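PDB 1E6Y: methyl-coenzyme M reductase subunit beta from Methanosarcina barkeri, which forms part of the methyl-coenzyme M reductase complex, which uses coenzyme B to cleave methyl-coenzyme M reductively, releasing methane in the last step of methanogenesis. Local coordinates for residues I34-K39 with S115-G120; N84-V89 with D95-I100; K253-D258 with I265-R270. All coordinates share one frame; numbering follows the deposited sequence.

Interaction 1 (I34-K39 with S115-G120)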
ATOM      1  N   ILE E  34       2.778  -6.986  31.589  1.00  9.47           N
ATOM      2  CA  ILE E  34       3.452  -5.956  30.800  1.00  9.50           C
ATOM      3  C   ILE E  34       2.827  -5.817  29.409  1.00  9.67           C
ATOM      4  O   ILE E  34       2.563  -4.707  28.954  1.00 10.17           O
ATOM      5  CB  ILE E  34       4.973  -6.255  30.674  1.00  9.29           C
ATOM      6  CG1 ILE E  34       5.664  -5.989  32.015  1.00 10.06           C
ATOM      7  CG2 ILE E  34       5.606  -5.389  29.591  1.00  9.41           C
ATOM      8  CD1 ILE E  34       7.085  -6.501  32.084  1.00 10.09           C
ATOM      9  N   ILE E  35       2.521  -6.947  28.776  1.00  9.36           N
ATOM     10  CA  ILE E  35       1.878  -6.950  27.464  1.00  9.41           C
ATOM     11  C   ILE E  35       0.469  -6.358  27.533  1.00  9.93           C
ATOM     12  O   ILE E  35       0.122  -5.478  26.747  1.00  9.84           O
ATOM     13  CB  ILE E  35       1.813  -8.382  26.884  1.00  9.28           C
ATOM     14  CG1 ILE E  35       3.228  -8.867  26.557  1.00  9.11           C
ATOM     15  CG2 ILE E  35       0.945  -8.418  25.624  1.00  8.99           C
ATOM     16  CD1 ILE E  35       3.324 -10.369  26.354  1.00 10.83           C
ATOM     17  N   MET E  36      -0.310  -6.791  28.519  1.00 10.28           N
ATOM     18  CA  MET E  36      -1.662  -6.269  28.716  1.00 11.08           C
ATOM     19  C   MET E  36      -1.670  -4.759  28.961  1.00 11.16           C
ATOM     20  O   MET E  36      -2.472  -4.036  28.368  1.00 10.63           O
ATOM     21  CB  MET E  36      -2.343  -6.987  29.884  1.00 11.82           C
ATOM     22  CG  MET E  36      -3.699  -6.414  30.262  1.00 13.03           C
ATOM     23  SD  MET E  36      -4.906  -6.423  28.911  1.00 14.77           S
ATOM     24  CE  MET E  36      -5.334  -8.162  28.863  1.00 13.89           C
ATOM     25  N   ASP E  37      -0.778  -4.285  29.824  1.00 10.85           N
ATOM     26  CA  ASP E  37      -0.691  -2.858  30.120  1.00 11.50           C
ATOM     27  C   ASP E  37      -0.227  -2.057  28.910  1.00 10.76           C
ATOM     28  O   ASP E  37      -0.685  -0.938  28.688  1.00 10.64           O
ATOM     29  CB  ASP E  37       0.252  -2.613  31.300  1.00 12.44           C
ATOM     30  CG  ASP E  37      -0.373  -2.988  32.636  1.00 15.10           C
ATOM     31  OD1 ASP E  37      -1.562  -3.375  32.669  1.00 15.87           O
ATOM     32  OD2 ASP E  37       0.339  -2.910  33.660  1.00 15.48           O
ATOM     33  N   THR E  38       0.658  -2.650  28.115  1.00 10.10           N
ATOM     34  CA  THR E  38       1.112  -2.035  26.873  1.00  9.39           C
ATOM     35  C   THR E  38      -0.032  -1.960  25.864  1.00  9.23           C
ATOM     36  O   THR E  38      -0.227  -0.935  25.209  1.00  9.47           O
ATOM     37  CB  THR E  38       2.281  -2.830  26.261  1.00  9.54           C
ATOM     38  OG1 THR E  38       3.367  -2.865  27.197  1.00  9.73           O
ATOM     39  CG2 THR E  38       2.761  -2.182  24.970  1.00  9.86           C
ATOM     40  N   LYS E  39      -0.823  -3.026  25.788  1.00  8.67           N
ATOM     41  CA  LYS E  39      -1.960  -3.063  24.878  1.00  8.94           C
ATOM     42  C   LYS E  39      -3.051  -2.070  25.276  1.00  9.29           C
ATOM     43  O   LYS E  39      -3.600  -1.377  24.420  1.00  9.21           O
ATOM     44  CB  LYS E  39      -2.553  -4.474  24.813  1.00  8.97           C
ATOM     45  CG  LYS E  39      -1.667  -5.493  24.105  1.00  8.57           C
ATOM     46  CD  LYS E  39      -2.284  -6.882  24.140  1.00  7.77           C
ATOM     47  CE  LYS E  39      -3.522  -6.970  23.262  1.00  8.88           C
ATOM     48  NZ  LYS E  39      -4.070  -8.356  23.223  1.00  8.67           N
ATOM     49  N   SER E 115     -10.937  -5.663  30.146  1.00 11.39           N
ATOM     50  CA  SER E 115     -12.112  -6.135  29.424  1.00 10.99           C
ATOM     51  C   SER E 115     -12.172  -5.652  27.971  1.00 10.41           C
ATOM     52  O   SER E 115     -12.676  -6.370  27.105  1.00 10.41           O
ATOM     53  CB  SER E 115     -13.392  -5.721  30.160  1.00 10.72           C
ATOM     54  OG  SER E 115     -13.481  -4.314  30.293  1.00 10.93           O
ATOM     55  N   ARG E 116     -11.662  -4.451  27.697  1.00 10.50           N
ATOM     56  CA  ARG E 116     -11.668  -3.943  26.318  1.00  9.94           C
ATOM     57  C   ARG E 116     -10.666  -4.700  25.450  1.00 10.20           C
ATOM     58  O   ARG E 116     -10.943  -4.936  24.273  1.00 10.25           O
ATOM     59  CB  ARG E 116     -11.403  -2.443  26.273  1.00  9.81           C
ATOM     60  CG  ARG E 116     -12.472  -1.612  26.975  1.00  8.87           C
ATOM     61  CD  ARG E 116     -12.312  -0.131  26.689  1.00  8.60           C
ATOM     62  NE  ARG E 116     -13.348   0.701  27.306  1.00 10.61           N
ATOM     63  CZ  ARG E 116     -14.594   0.833  26.838  1.00  9.81           C
ATOM     64  NH1 ARG E 116     -15.415   1.642  27.518  1.00 11.01           N
ATOM     65  NH2 ARG E 116     -15.029   0.206  25.770  1.00 10.24           N
ATOM     66  N   ILE E 117      -9.563  -5.140  26.047  1.00 10.38           N
ATOM     67  CA  ILE E 117      -8.576  -5.947  25.345  1.00 10.80           C
ATOM     68  C   ILE E 117      -9.071  -7.389  25.196  1.00 10.82           C
ATOM     69  O   ILE E 117      -8.914  -8.003  24.137  1.00 10.47           O
ATOM     70  CB  ILE E 117      -7.220  -5.920  26.096  1.00 11.14           C
ATOM     71  CG1 ILE E 117      -6.636  -4.504  26.053  1.00 11.62           C
ATOM     72  CG2 ILE E 117      -6.246  -6.931  25.497  1.00 11.79           C
ATOM     73  CD1 ILE E 117      -6.497  -3.926  24.647  1.00 11.92           C
ATOM     74  N   ILE E 118      -9.746  -7.893  26.223  1.00 10.63           N
ATOM     75  CA  ILE E 118     -10.288  -9.250  26.198  1.00 10.68           C
ATOM     76  C   ILE E 118     -11.374  -9.386  25.130  1.00 10.63           C
ATOM     77  O   ILE E 118     -11.388 -10.354  24.371  1.00 11.33           O
ATOM     78  CB  ILE E 118     -10.861  -9.640  27.587  1.00 11.29           C
ATOM     79  CG1 ILE E 118      -9.722  -9.734  28.608  1.00 11.84           C
ATOM     80  CG2 ILE E 118     -11.607 -10.975  27.507  1.00 11.67           C
ATOM     81  CD1 ILE E 118     -10.189  -9.784  30.049  1.00 13.28           C
ATOM     82  N   ALA E 119     -12.199  -8.350  25.002  1.00 10.42           N
ATOM     83  CA  ALA E 119     -13.286  -8.328  24.028  1.00 10.44           C
ATOM     84  C   ALA E 119     -12.832  -7.843  22.645  1.00 10.63           C
ATOM     85  O   ALA E 119     -13.637  -7.765  21.716  1.00 11.22           O
ATOM     86  CB  ALA E 119     -14.414  -7.449  24.539  1.00 10.42           C
ATOM     87  N   GLY E 120     -11.546  -7.529  22.512  1.00 10.05           N
ATOM     88  CA  GLY E 120     -11.036  -7.003  21.257  1.00  9.59           C
ATOM     89  C   GLY E 120     -10.142  -7.982  20.519  1.00  9.74           C
ATOM     90  O   GLY E 120      -9.570  -8.886  21.130  1.00  9.80           O
TER
HETATM   91  O   HOH W   1      -6.795  -8.193  22.314  1.00  9.45           O
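Ile-117 of the short helix 114-118 lodges against Met-36 and Lys-39 of helix 29-40 in a small, buried, mainly apolar helix-to-helix contact within the N-terminal part of the subunit. Met-36 and Ile-117 run past each other in opposite directions, and the sulfur SD of Met-36 lies 3.7 Å from CB of Ile-117. The methionine gets there by having CG anti to its backbone N (chi1 174°) and then bending at chi2 and chi3, which turns CE onto CG2 of Ile-117 as well. That same CG2 meets the end of the lysine, 3.5 Å from CE of Lys-39, while CD1 of Ile-117 rests near the lysine backbone carbonyl. Met-36 and Lys-39 stand three residues apart, on the same flank of helix 29-40, so the isoleucine packs against both. Replacing Ile-117 by an alanine would probably open a gap beneath the sulfur of Met-36 and leave CE of Lys-39 without its methyl neighbour. The ammonium NZ of Lys-39 reaches Gly-120 O of the second copy of this subunit and also donates to a water at 2.9 Å. This water lies 2.8 Å from Ile-117 O, one of more acceptors than it has protons for.

Interaction 2 (N84-V89 with D95-I100)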
ATOM      1  N   ASN E  84     -13.732  12.522  34.188  1.00 15.99           N
ATOM      2  CA  ASN E  84     -14.792  12.227  33.236  1.00 15.87           C
ATOM      3  C   ASN E  84     -14.330  11.229  32.184  1.00 14.99           C
ATOM      4  O   ASN E  84     -15.102  10.368  31.757  1.00 15.33           O
ATOM      5  CB  ASN E  84     -15.272  13.512  32.560  1.00 17.08           C
ATOM      6  CG  ASN E  84     -16.617  13.344  31.893  1.00 19.48           C
ATOM      7  OD1 ASN E  84     -17.646  13.221  32.563  1.00 20.67           O
ATOM      8  ND2 ASN E  84     -16.617  13.286  30.564  1.00 20.16           N
ATOM      9  N   VAL E  85     -13.061  11.326  31.797  1.00 14.40           N
ATOM     10  CA  VAL E  85     -12.461  10.363  30.879  1.00 13.50           C
ATOM     11  C   VAL E  85     -12.483   8.955  31.477  1.00 13.17           C
ATOM     12  O   VAL E  85     -12.885   8.007  30.808  1.00 13.55           O
ATOM     13  CB  VAL E  85     -11.008  10.778  30.508  1.00 13.41           C
ATOM     14  CG1 VAL E  85     -10.257   9.618  29.857  1.00 12.96           C
ATOM     15  CG2 VAL E  85     -11.044  11.965  29.557  1.00 13.31           C
ATOM     16  N   LYS E  86     -12.176   8.841  32.766  1.00 12.88           N
ATOM     17  CA  LYS E  86     -12.232   7.550  33.445  1.00 13.00           C
ATOM     18  C   LYS E  86     -13.644   6.967  33.439  1.00 13.24           C
ATOM     19  O   LYS E  86     -13.819   5.763  33.245  1.00 13.79           O
ATOM     20  CB  LYS E  86     -11.727   7.664  34.889  1.00 13.48           C
ATOM     21  CG  LYS E  86     -11.840   6.357  35.663  1.00 14.51           C
ATOM     22  CD  LYS E  86     -11.021   6.344  36.938  1.00 15.82           C
ATOM     23  CE  LYS E  86     -11.055   4.957  37.570  1.00 16.45           C
ATOM     24  NZ  LYS E  86     -10.214   4.863  38.796  1.00 17.91           N
ATOM     25  N   LYS E  87     -14.647   7.823  33.623  1.00 14.06           N
ATOM     26  CA  LYS E  87     -16.044   7.387  33.613  1.00 14.46           C
ATOM     27  C   LYS E  87     -16.460   6.822  32.256  1.00 14.23           C
ATOM     28  O   LYS E  87     -17.257   5.885  32.184  1.00 14.84           O
ATOM     29  CB  LYS E  87     -16.972   8.547  33.986  1.00 16.36           C
ATOM     30  CG  LYS E  87     -16.920   8.951  35.453  1.00 18.50           C
ATOM     31  CD  LYS E  87     -17.862  10.113  35.731  1.00 20.47           C
ATOM     32  CE  LYS E  87     -17.671  10.653  37.139  1.00 21.94           C
ATOM     33  NZ  LYS E  87     -18.517  11.854  37.393  1.00 23.43           N
ATOM     34  N   LEU E  88     -15.912   7.393  31.187  1.00 13.44           N
ATOM     35  CA  LEU E  88     -16.240   6.975  29.827  1.00 12.65           C
ATOM     36  C   LEU E  88     -15.418   5.773  29.368  1.00 12.78           C
ATOM     37  O   LEU E  88     -15.889   4.959  28.574  1.00 12.37           O
ATOM     38  CB  LEU E  88     -16.032   8.140  28.858  1.00 12.97           C
ATOM     39  CG  LEU E  88     -16.994   9.315  29.029  1.00 12.15           C
ATOM     40  CD1 LEU E  88     -16.510  10.497  28.219  1.00 13.21           C
ATOM     41  CD2 LEU E  88     -18.391   8.900  28.598  1.00 13.25           C
ATOM     42  N   VAL E  89     -14.179   5.684  29.848  1.00 12.68           N
ATOM     43  CA  VAL E  89     -13.289   4.584  29.490  1.00 12.60           C
ATOM     44  C   VAL E  89     -13.630   3.296  30.240  1.00 13.09           C
ATOM     45  O   VAL E  89     -13.540   2.204  29.673  1.00 12.63           O
ATOM     46  CB  VAL E  89     -11.806   4.955  29.759  1.00 12.17           C
ATOM     47  CG1 VAL E  89     -10.904   3.749  29.532  1.00 12.62           C
ATOM     48  CG2 VAL E  89     -11.381   6.093  28.850  1.00 13.09           C
ATOM     49  N   ASP E  95     -13.568  -1.348  38.236  1.00 17.17           N
ATOM     50  CA  ASP E  95     -12.660  -2.184  37.459  1.00 15.89           C
ATOM     51  C   ASP E  95     -11.253  -1.589  37.385  1.00 15.35           C
ATOM     52  O   ASP E  95     -10.943  -0.607  38.067  1.00 15.57           O
ATOM     53  CB  ASP E  95     -13.225  -2.469  36.050  1.00 14.50           C
ATOM     54  CG  ASP E  95     -13.282  -1.233  35.148  1.00 13.62           C
ATOM     55  OD1 ASP E  95     -13.871  -1.345  34.055  1.00 12.93           O
ATOM     56  OD2 ASP E  95     -12.755  -0.160  35.505  1.00 12.55           O
ATOM     57  N   ASP E  96     -10.426  -2.151  36.512  1.00 15.20           N
ATOM     58  CA  ASP E  96      -9.009  -1.815  36.458  1.00 15.08           C
ATOM     59  C   ASP E  96      -8.691  -0.652  35.515  1.00 14.62           C
ATOM     60  O   ASP E  96      -7.531  -0.425  35.172  1.00 15.11           O
ATOM     61  CB  ASP E  96      -8.195  -3.057  36.072  1.00 15.66           C
ATOM     62  CG  ASP E  96      -8.664  -3.693  34.775  1.00 17.28           C
ATOM     63  OD1 ASP E  96      -9.881  -3.900  34.601  1.00 18.29           O
ATOM     64  OD2 ASP E  96      -7.803  -4.003  33.931  1.00 18.66           O
ATOM     65  N   THR E  97      -9.709   0.123  35.149  1.00 14.00           N
ATOM     66  CA  THR E  97      -9.485   1.381  34.441  1.00 13.67           C
ATOM     67  C   THR E  97      -8.639   2.317  35.299  1.00 14.36           C
ATOM     68  O   THR E  97      -8.834   2.415  36.513  1.00 15.16           O
ATOM     69  CB  THR E  97     -10.810   2.090  34.110  1.00 13.17           C
ATOM     70  OG1 THR E  97     -11.669   1.193  33.398  1.00 12.06           O
ATOM     71  CG2 THR E  97     -10.559   3.325  33.257  1.00 13.33           C
ATOM     72  N   ASN E  98      -7.675   2.975  34.665  1.00 13.88           N
ATOM     73  CA  ASN E  98      -6.795   3.896  35.367  1.00 14.29           C
ATOM     74  C   ASN E  98      -6.482   5.104  34.495  1.00 14.67           C
ATOM     75  O   ASN E  98      -5.947   4.964  33.397  1.00 13.97           O
ATOM     76  CB  ASN E  98      -5.501   3.181  35.765  1.00 14.47           C
ATOM     77  CG  ASN E  98      -4.647   4.000  36.712  1.00 15.49           C
ATOM     78  OD1 ASN E  98      -5.157   4.632  37.639  1.00 15.85           O
ATOM     79  ND2 ASN E  98      -3.337   4.000  36.479  1.00 15.55           N
ATOM     80  N   VAL E  99      -6.911   6.277  34.950  1.00 14.51           N
ATOM     81  CA  VAL E  99      -6.630   7.523  34.248  1.00 15.85           C
ATOM     82  C   VAL E  99      -5.912   8.495  35.181  1.00 17.20           C
ATOM     83  O   VAL E  99      -6.472   8.942  36.187  1.00 18.22           O
ATOM     84  CB  VAL E  99      -7.924   8.176  33.713  1.00 15.46           C
ATOM     85  CG1 VAL E  99      -7.590   9.433  32.915  1.00 16.16           C
ATOM     86  CG2 VAL E  99      -8.687   7.187  32.845  1.00 15.68           C
ATOM     87  N   ILE E 100      -4.661   8.793  34.848  1.00 18.29           N
ATOM     88  CA  ILE E 100      -3.788   9.586  35.706  1.00 20.49           C
ATOM     89  C   ILE E 100      -3.355  10.865  35.000  1.00 21.32           C
ATOM     90  O   ILE E 100      -2.989  10.847  33.823  1.00 20.56           O
ATOM     91  CB  ILE E 100      -2.520   8.782  36.106  1.00 21.17           C
ATOM     92  CG1 ILE E 100      -2.919   7.514  36.862  1.00 22.84           C
ATOM     93  CG2 ILE E 100      -1.605   9.631  36.976  1.00 22.07           C
ATOM     94  CD1 ILE E 100      -1.757   6.581  37.131  1.00 24.76           C
TER
HETATM   95  O   HOH W   2      -7.633   6.097  37.862  1.00 19.62           O
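Helix 78-89 packs its last turns on the start of strand 98-102 and the residue before it, Lys-86 and Val-99 approaching to 5.7 Å between CA atoms. Strand-side methyls meet valines and the lysine chain of the helix. CG2 of Val-99 presses on the helix backbone, 3.6 Å from CA of Lys-86, while its CG1 meets CG1 of Val-85, the two valines crossing at about a right angle. One turn further along, CG1 of Val-89 lies 3.8 Å from CG2 of Thr-97. With chi1 at -54°, Thr-97 turns CG2 to the helix and OG1 toward Asp-95, where it donates to OD2 at 2.7 Å. The backbone N of Thr-97 donates to the same oxygen from the same face of the carboxylate, closing an Asx turn that leads into the strand. The extended chain of Lys-86 slides past Thr-97, its CE 3.5 Å from Thr-97 O. Its NZ donates to a water that also accepts from Val-99 N at 3.0 Å and donates to Asn-98 OD1. Strand 98-102 is outermost in its antiparallel sheet within this chain, next to 107-111, whose Ile-110 touches Val-85 and Val-89; helix 125-141 packs on the same two valines through Thr-137 and Ala-133.

Interaction 3 (K253-D258 with I265-R270)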
ATOM      1  N   LYS E 253      31.156  -6.041  33.552  1.00 13.13           N
ATOM      2  CA  LYS E 253      31.960  -5.498  34.640  1.00 13.59           C
ATOM      3  C   LYS E 253      33.456  -5.752  34.457  1.00 13.75           C
ATOM      4  O   LYS E 253      34.269  -4.852  34.665  1.00 13.35           O
ATOM      5  CB  LYS E 253      31.494  -6.066  35.982  1.00 15.42           C
ATOM      6  CG  LYS E 253      32.151  -5.408  37.183  1.00 17.58           C
ATOM      7  CD  LYS E 253      31.588  -5.956  38.478  1.00 19.87           C
ATOM      8  CE  LYS E 253      32.483  -5.624  39.659  1.00 21.90           C
ATOM      9  NZ  LYS E 253      32.576  -4.155  39.872  1.00 23.76           N
ATOM     10  N   GLU E 254      33.817  -6.951  34.006  1.00 13.81           N
ATOM     11  CA  GLU E 254      35.226  -7.290  33.842  1.00 14.55           C
ATOM     12  C   GLU E 254      35.845  -6.697  32.577  1.00 14.58           C
ATOM     13  O   GLU E 254      37.064  -6.731  32.402  1.00 15.31           O
ATOM     14  CB  GLU E 254      35.423  -8.809  33.865  1.00 15.98           C
ATOM     15  CG  GLU E 254      34.909  -9.557  32.642  1.00 17.04           C
ATOM     16  CD  GLU E 254      34.985 -11.068  32.811  1.00 18.83           C
ATOM     17  OE1 GLU E 254      34.722 -11.790  31.829  1.00 18.70           O
ATOM     18  OE2 GLU E 254      35.285 -11.542  33.929  1.00 18.99           O
ATOM     19  N   ASN E 255      35.002  -6.135  31.713  1.00 14.24           N
ATOM     20  CA  ASN E 255      35.467  -5.459  30.503  1.00 13.68           C
ATOM     21  C   ASN E 255      35.174  -3.960  30.539  1.00 14.14           C
ATOM     22  O   ASN E 255      35.432  -3.247  29.571  1.00 14.29           O
ATOM     23  CB  ASN E 255      34.804  -6.074  29.267  1.00 12.89           C
ATOM     24  CG  ASN E 255      35.379  -7.429  28.906  1.00 12.93           C
ATOM     25  OD1 ASN E 255      36.452  -7.521  28.311  1.00 13.29           O
ATOM     26  ND2 ASN E 255      34.645  -8.490  29.226  1.00 11.90           N
ATOM     27  N   GLY E 256      34.658  -3.483  31.667  1.00 14.21           N
ATOM     28  CA  GLY E 256      34.162  -2.120  31.738  1.00 14.17           C
ATOM     29  C   GLY E 256      35.229  -1.041  31.791  1.00 14.87           C
ATOM     30  O   GLY E 256      35.039   0.045  31.246  1.00 14.15           O
ATOM     31  N   LYS E 257      36.338  -1.324  32.467  1.00 15.44           N
ATOM     32  CA  LYS E 257      37.373  -0.321  32.693  1.00 16.58           C
ATOM     33  C   LYS E 257      38.190  -0.036  31.436  1.00 16.18           C
ATOM     34  O   LYS E 257      38.360   1.120  31.047  1.00 16.34           O
ATOM     35  CB  LYS E 257      38.303  -0.770  33.823  1.00 18.25           C
ATOM     36  CG  LYS E 257      39.360   0.252  34.204  1.00 21.54           C
ATOM     37  CD  LYS E 257      40.316  -0.318  35.239  1.00 24.31           C
ATOM     38  CE  LYS E 257      41.535   0.575  35.424  1.00 25.97           C
ATOM     39  NZ  LYS E 257      41.155   1.968  35.790  1.00 27.73           N
ATOM     40  N   ASP E 258      38.676  -1.097  30.797  1.00 16.63           N
ATOM     41  CA  ASP E 258      39.610  -0.971  29.682  1.00 16.81           C
ATOM     42  C   ASP E 258      39.200  -1.828  28.488  1.00 15.94           C
ATOM     43  O   ASP E 258      39.925  -1.907  27.496  1.00 15.30           O
ATOM     44  CB  ASP E 258      41.020  -1.380  30.128  1.00 19.06           C
ATOM     45  CG  ASP E 258      41.579  -0.480  31.213  1.00 21.15           C
ATOM     46  OD1 ASP E 258      41.928  -0.996  32.296  1.00 23.07           O
ATOM     47  OD2 ASP E 258      41.680   0.744  30.987  1.00 23.22           O
ATOM     48  N   ILE E 265      34.925 -10.763  23.678  1.00 14.09           N
ATOM     49  CA  ILE E 265      34.990 -12.058  23.013  1.00 14.68           C
ATOM     50  C   ILE E 265      35.841 -13.049  23.808  1.00 14.66           C
ATOM     51  O   ILE E 265      35.453 -14.203  23.980  1.00 14.52           O
ATOM     52  CB  ILE E 265      35.532 -11.907  21.567  1.00 15.93           C
ATOM     53  CG1 ILE E 265      34.437 -11.303  20.684  1.00 16.44           C
ATOM     54  CG2 ILE E 265      35.962 -13.257  20.999  1.00 16.29           C
ATOM     55  CD1 ILE E 265      34.939 -10.637  19.443  1.00 18.09           C
ATOM     56  N   GLU E 266      36.936 -12.566  24.389  1.00 15.00           N
ATOM     57  CA  GLU E 266      37.780 -13.397  25.243  1.00 15.41           C
ATOM     58  C   GLU E 266      36.999 -13.901  26.459  1.00 14.73           C
ATOM     59  O   GLU E 266      37.034 -15.090  26.777  1.00 14.24           O
ATOM     60  CB  GLU E 266      39.005 -12.606  25.705  1.00 16.89           C
ATOM     61  CG  GLU E 266      40.082 -13.451  26.368  1.00 20.27           C
ATOM     62  CD  GLU E 266      41.216 -12.619  26.946  1.00 22.58           C
ATOM     63  OE1 GLU E 266      41.376 -11.444  26.541  1.00 24.82           O
ATOM     64  OE2 GLU E 266      41.943 -13.135  27.822  1.00 23.99           O
ATOM     65  N   SER E 267      36.230 -13.003  27.073  1.00 14.57           N
ATOM     66  CA  SER E 267      35.357 -13.347  28.193  1.00 14.08           C
ATOM     67  C   SER E 267      34.324 -14.398  27.803  1.00 13.50           C
ATOM     68  O   SER E 267      34.093 -15.353  28.546  1.00 13.68           O
ATOM     69  CB  SER E 267      34.632 -12.100  28.699  1.00 14.10           C
ATOM     70  OG  SER E 267      35.537 -11.187  29.284  1.00 14.31           O
ATOM     71  N   VAL E 268      33.691 -14.200  26.648  1.00 13.36           N
ATOM     72  CA  VAL E 268      32.621 -15.081  26.193  1.00 12.93           C
ATOM     73  C   VAL E 268      33.148 -16.479  25.885  1.00 13.21           C
ATOM     74  O   VAL E 268      32.562 -17.474  26.318  1.00 13.47           O
ATOM     75  CB  VAL E 268      31.908 -14.498  24.938  1.00 12.85           C
ATOM     76  CG1 VAL E 268      30.967 -15.534  24.320  1.00 13.77           C
ATOM     77  CG2 VAL E 268      31.123 -13.252  25.324  1.00 13.22           C
ATOM     78  N   VAL E 269      34.281 -16.555  25.191  1.00 13.29           N
ATOM     79  CA  VAL E 269      34.848 -17.847  24.823  1.00 13.03           C
ATOM     80  C   VAL E 269      35.394 -18.589  26.047  1.00 13.32           C
ATOM     81  O   VAL E 269      35.114 -19.775  26.229  1.00 12.80           O
ATOM     82  CB  VAL E 269      35.966 -17.695  23.760  1.00 13.37           C
ATOM     83  CG1 VAL E 269      36.494 -19.063  23.350  1.00 13.41           C
ATOM     84  CG2 VAL E 269      35.425 -16.963  22.538  1.00 12.62           C
ATOM     85  N   ARG E 270      36.077 -17.862  26.930  1.00 14.01           N
ATOM     86  CA  ARG E 270      36.640 -18.444  28.148  1.00 14.92           C
ATOM     87  C   ARG E 270      35.531 -19.079  28.984  1.00 14.89           C
ATOM     88  O   ARG E 270      35.571 -20.258  29.318  1.00 14.35           O
ATOM     89  CB  ARG E 270      37.352 -17.387  28.994  1.00 15.81           C
ATOM     90  CG  ARG E 270      37.965 -17.964  30.269  1.00 17.93           C
ATOM     91  CD  ARG E 270      38.501 -16.911  31.200  1.00 19.40           C
ATOM     92  NE  ARG E 270      37.529 -16.055  31.865  1.00 21.02           N
ATOM     93  CZ  ARG E 270      37.355 -14.757  31.633  1.00 21.64           C
ATOM     94  NH1 ARG E 270      38.115 -14.156  30.729  1.00 21.97           N
ATOM     95  NH2 ARG E 270      36.446 -14.060  32.305  1.00 21.79           N
TER
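The Glu-254 carboxylate meets the guanidinium of Arg-270 at its edge, with Glu-254 CD in the guanidinium plane and the two flat groups turned 62° apart. They clasp the end of helix 247-255 to the middle of helix 261-274, two consecutive helices joined by a short connection in the C-terminal part of the subunit. NH2 of Arg-270 gives a salt bridge to OE1 of Glu-254 at 2.9 Å, bent to 136° at the hydrogen and arriving on the syn side. Ser-267 OG donates to OE1 from the anti side at 2.7 Å, so the oxygen is gripped twice, both donors lying on one face of the carboxylate. Glu-254 has its CG set between backbone N and carbonyl carbon (chi1 71°), and the chain then runs straight out to the second helix. Its OE2 has a further salt bridge with Arg-271, which would probably favour the charged carboxylate. Tyr-2 of the gamma subunit packs against Arg-270. The amide of Asn-255, whose OD1 is hydrogen-bonded to Thr-263 OG1 and whose ND2 also donates to Ile-251 O, closes the network: its ND2 donates in the amide plane to OG of Ser-267, at 2.8 Å.

In the fold
Interactions 1 and 2 are buried contacts in the N-terminal part of the subunit, with interaction 2 nested inside the chain loop interaction 1 closes. They share no helix, yet touch: Arg-116 NE probably bonds Val-89 O at 2.8 Å, tying helix 114-118 to the end of helix 78-89. Both rely on methyl and methylene packing with a water at a lysine tip, but in interaction 1 the lysine also hydrogen-bonds the second copy of this subunit, which Leu-88 of interaction 2 touches. Interaction 3, on the opposite side of the chain's centre and about 41 Å from interaction 1 between centres, is partly buried; there charge and side-chain hydrogen bonds join two helices, beside the gamma subunit.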